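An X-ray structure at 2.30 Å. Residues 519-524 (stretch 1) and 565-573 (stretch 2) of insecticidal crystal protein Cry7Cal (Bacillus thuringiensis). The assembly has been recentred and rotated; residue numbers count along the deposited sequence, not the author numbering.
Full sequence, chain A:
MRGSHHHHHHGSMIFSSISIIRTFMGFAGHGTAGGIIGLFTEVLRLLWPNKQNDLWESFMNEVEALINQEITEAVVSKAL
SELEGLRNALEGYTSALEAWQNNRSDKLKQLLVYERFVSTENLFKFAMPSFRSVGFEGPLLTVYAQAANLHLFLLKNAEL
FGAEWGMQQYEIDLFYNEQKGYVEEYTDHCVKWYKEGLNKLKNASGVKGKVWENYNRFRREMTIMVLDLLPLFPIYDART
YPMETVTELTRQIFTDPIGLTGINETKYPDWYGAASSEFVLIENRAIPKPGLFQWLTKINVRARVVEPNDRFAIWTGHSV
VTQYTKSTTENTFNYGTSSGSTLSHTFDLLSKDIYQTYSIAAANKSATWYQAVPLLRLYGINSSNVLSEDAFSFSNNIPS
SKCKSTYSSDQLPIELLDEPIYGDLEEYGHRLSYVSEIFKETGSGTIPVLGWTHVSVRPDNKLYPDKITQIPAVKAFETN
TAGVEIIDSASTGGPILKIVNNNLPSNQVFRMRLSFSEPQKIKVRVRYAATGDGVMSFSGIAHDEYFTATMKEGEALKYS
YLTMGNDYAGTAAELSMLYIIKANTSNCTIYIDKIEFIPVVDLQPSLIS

Stretch 1 519-524: PQKIKV
Stretch 2, residues 565-573: GNDYAGTAA

A strand and a loop that ends in a short strand meet here, pairing antiparallel and burying 411 Å² in all. The first strand begins at Lys 521 and runs on past Val 524; Gly 570 and Thr 571 pair with its start. Ile 522 (phi/psi -124/157) and Gly 570 (-102/177) make the hydrogen-bonded pair, CA atoms 5.3 Å apart; Lys 521 (-93/110) and Thr 571 (-124/130) make the non-hydrogen-bonded pair, CA to CA 5.0 Å.

Backbone hydrogen bonds fix this register. Ile 522 N donates to Gly 570 O at 2.9 Å and 172°, while Gly 570 N returns a bond to Ile 522 O at 3.1 Å and 154°. One step beyond, Ala 572 N (-57/119) donates to Gln 520 O (-117/126) at 3.2 Å and 157°. The same carbonyls take CA-H...O contacts: Thr 571 CA lies 3.2 Å from Gln 520 O, and Lys 521 CA 3.5 Å from Gly 570 O.

Apolar packing centres on buried Ile 522, chi1 p (55°), chi2 t (172°). Ile 522 CD1 reaches to 4.0 Å from Ala 572 CB; that small methyl, pointing toward the first segment, also meets Gln 520, CB to CB 3.8 Å. Gln 520 (m, m, chi3 44°) leads its amide away. A CB on Gly 570 would lie 4.0 Å from Ile 522 CG1, so this contact alone does not demand glycine. Lys 521, modelled only to CB, and Thr 571 (chi1 p, 50°) share the other face; beta-branched threonine favours extended backbone, and its hydroxyl tolerates exposure.

The polar contact is looser. Lys 523 (-117/141; chi -93°, -159°, -74°, -170°) has CG 3.5 Å from Gly 565 O, CA 4.9 Å from Gly 565 CA. Lys 523 NZ makes a weak 3.4 Å hydrogen bond to Asn 566 OD1 (-77/-33; chi1 m, chi2 -27°). The backbone at Gly 565, 104/16, calls for glycine: a CB would jam against the preceding carbonyl and sit tightly, 3.3 Å from Lys 523 CG.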

# COMPACT_ATOMS: atom_id res chain seq x y z
N PRO A 519 18.17 -24.08 -9.37
CA PRO A 519 18.29 -23.17 -10.52
C PRO A 519 16.94 -22.91 -11.16
O PRO A 519 16.09 -23.80 -11.26
CB PRO A 519 19.23 -23.93 -11.46
CG PRO A 519 20.13 -24.66 -10.52
CD PRO A 519 19.25 -25.09 -9.36
N GLN A 520 16.74 -21.67 -11.59
CA GLN A 520 15.47 -21.17 -12.07
C GLN A 520 15.58 -20.77 -13.54
O GLN A 520 16.47 -19.98 -13.90
CB GLN A 520 15.00 -19.98 -11.23
CG GLN A 520 14.60 -20.35 -9.82
CD GLN A 520 13.25 -21.04 -9.75
OE1 GLN A 520 12.95 -21.93 -10.56
NE2 GLN A 520 12.42 -20.62 -8.80
N LYS A 521 14.70 -21.32 -14.37
CA LYS A 521 14.64 -20.99 -15.79
C LYS A 521 13.61 -19.87 -15.95
O LYS A 521 12.40 -20.10 -15.80
CB LYS A 521 14.28 -22.22 -16.61
N ILE A 522 14.08 -18.66 -16.26
CA ILE A 522 13.29 -17.44 -16.11
C ILE A 522 13.19 -16.67 -17.42
O ILE A 522 14.02 -16.78 -18.32
CB ILE A 522 13.88 -16.52 -15.02
CG1 ILE A 522 15.37 -16.23 -15.34
CG2 ILE A 522 13.63 -17.12 -13.60
CD1 ILE A 522 16.02 -15.17 -14.45
N LYS A 523 12.14 -15.86 -17.50
CA LYS A 523 12.09 -14.65 -18.31
C LYS A 523 11.94 -13.51 -17.32
O LYS A 523 11.22 -13.65 -16.32
CB LYS A 523 10.91 -14.71 -19.28
CG LYS A 523 11.24 -15.28 -20.62
CD LYS A 523 10.23 -14.85 -21.66
CE LYS A 523 8.94 -15.62 -21.45
NZ LYS A 523 8.04 -15.38 -22.60
N VAL A 524 12.61 -12.39 -17.57
CA VAL A 524 12.46 -11.18 -16.76
C VAL A 524 11.67 -10.16 -17.56
O VAL A 524 12.11 -9.70 -18.62
CB VAL A 524 13.82 -10.62 -16.33
CG1 VAL A 524 13.68 -9.25 -15.68
CG2 VAL A 524 14.50 -11.58 -15.38
N GLY A 565 14.85 -12.32 -22.24
CA GLY A 565 14.81 -13.76 -22.26
C GLY A 565 13.87 -14.35 -23.29
O GLY A 565 13.54 -15.53 -23.19
N ASN A 566 13.43 -13.55 -24.27
CA ASN A 566 12.64 -14.11 -25.36
C ASN A 566 13.52 -14.84 -26.37
O ASN A 566 13.08 -15.83 -26.96
CB ASN A 566 11.84 -13.00 -26.05
CG ASN A 566 10.55 -12.67 -25.32
OD1 ASN A 566 9.97 -13.52 -24.64
ND2 ASN A 566 10.07 -11.44 -25.50
N ASP A 567 14.77 -14.38 -26.56
CA ASP A 567 15.70 -15.11 -27.43
C ASP A 567 16.07 -16.46 -26.80
O ASP A 567 15.85 -17.51 -27.40
CB ASP A 567 16.95 -14.26 -27.71
CG ASP A 567 16.62 -12.93 -28.40
OD1 ASP A 567 15.48 -12.77 -28.91
OD2 ASP A 567 17.51 -12.04 -28.47
N TYR A 568 16.63 -16.44 -25.59
CA TYR A 568 16.92 -17.68 -24.86
C TYR A 568 16.65 -17.48 -23.38
O TYR A 568 17.14 -16.52 -22.78
CB TYR A 568 18.37 -18.15 -25.06
CG TYR A 568 18.83 -18.19 -26.50
CD1 TYR A 568 18.67 -19.33 -27.27
CD2 TYR A 568 19.45 -17.09 -27.08
CE1 TYR A 568 19.09 -19.38 -28.60
CE2 TYR A 568 19.88 -17.13 -28.40
CZ TYR A 568 19.70 -18.27 -29.16
OH TYR A 568 20.12 -18.32 -30.47
N ALA A 569 15.90 -18.42 -22.79
CA ALA A 569 15.62 -18.37 -21.37
C ALA A 569 16.91 -18.17 -20.58
O ALA A 569 17.98 -18.66 -20.96
CB ALA A 569 14.92 -19.66 -20.94
N GLY A 570 16.82 -17.37 -19.53
CA GLY A 570 17.94 -17.11 -18.66
C GLY A 570 17.85 -17.92 -17.38
O GLY A 570 16.90 -18.65 -17.12
N THR A 571 18.88 -17.78 -16.57
CA THR A 571 18.91 -18.44 -15.27
C THR A 571 19.11 -17.39 -14.19
O THR A 571 20.02 -16.54 -14.29
CB THR A 571 19.98 -19.53 -15.23
OG1 THR A 571 21.24 -19.02 -15.69
CG2 THR A 571 19.56 -20.74 -16.09
N ALA A 572 18.25 -17.45 -13.16
CA ALA A 572 18.24 -16.48 -12.07
C ALA A 572 19.58 -16.42 -11.37
O ALA A 572 20.05 -17.43 -10.83
CB ALA A 572 17.15 -16.86 -11.06
N ALA A 573 20.20 -15.25 -11.39
CA ALA A 573 21.37 -14.99 -10.57
C ALA A 573 20.93 -14.59 -9.16
O ALA A 573 20.11 -13.68 -8.99
CB ALA A 573 22.23 -13.89 -11.19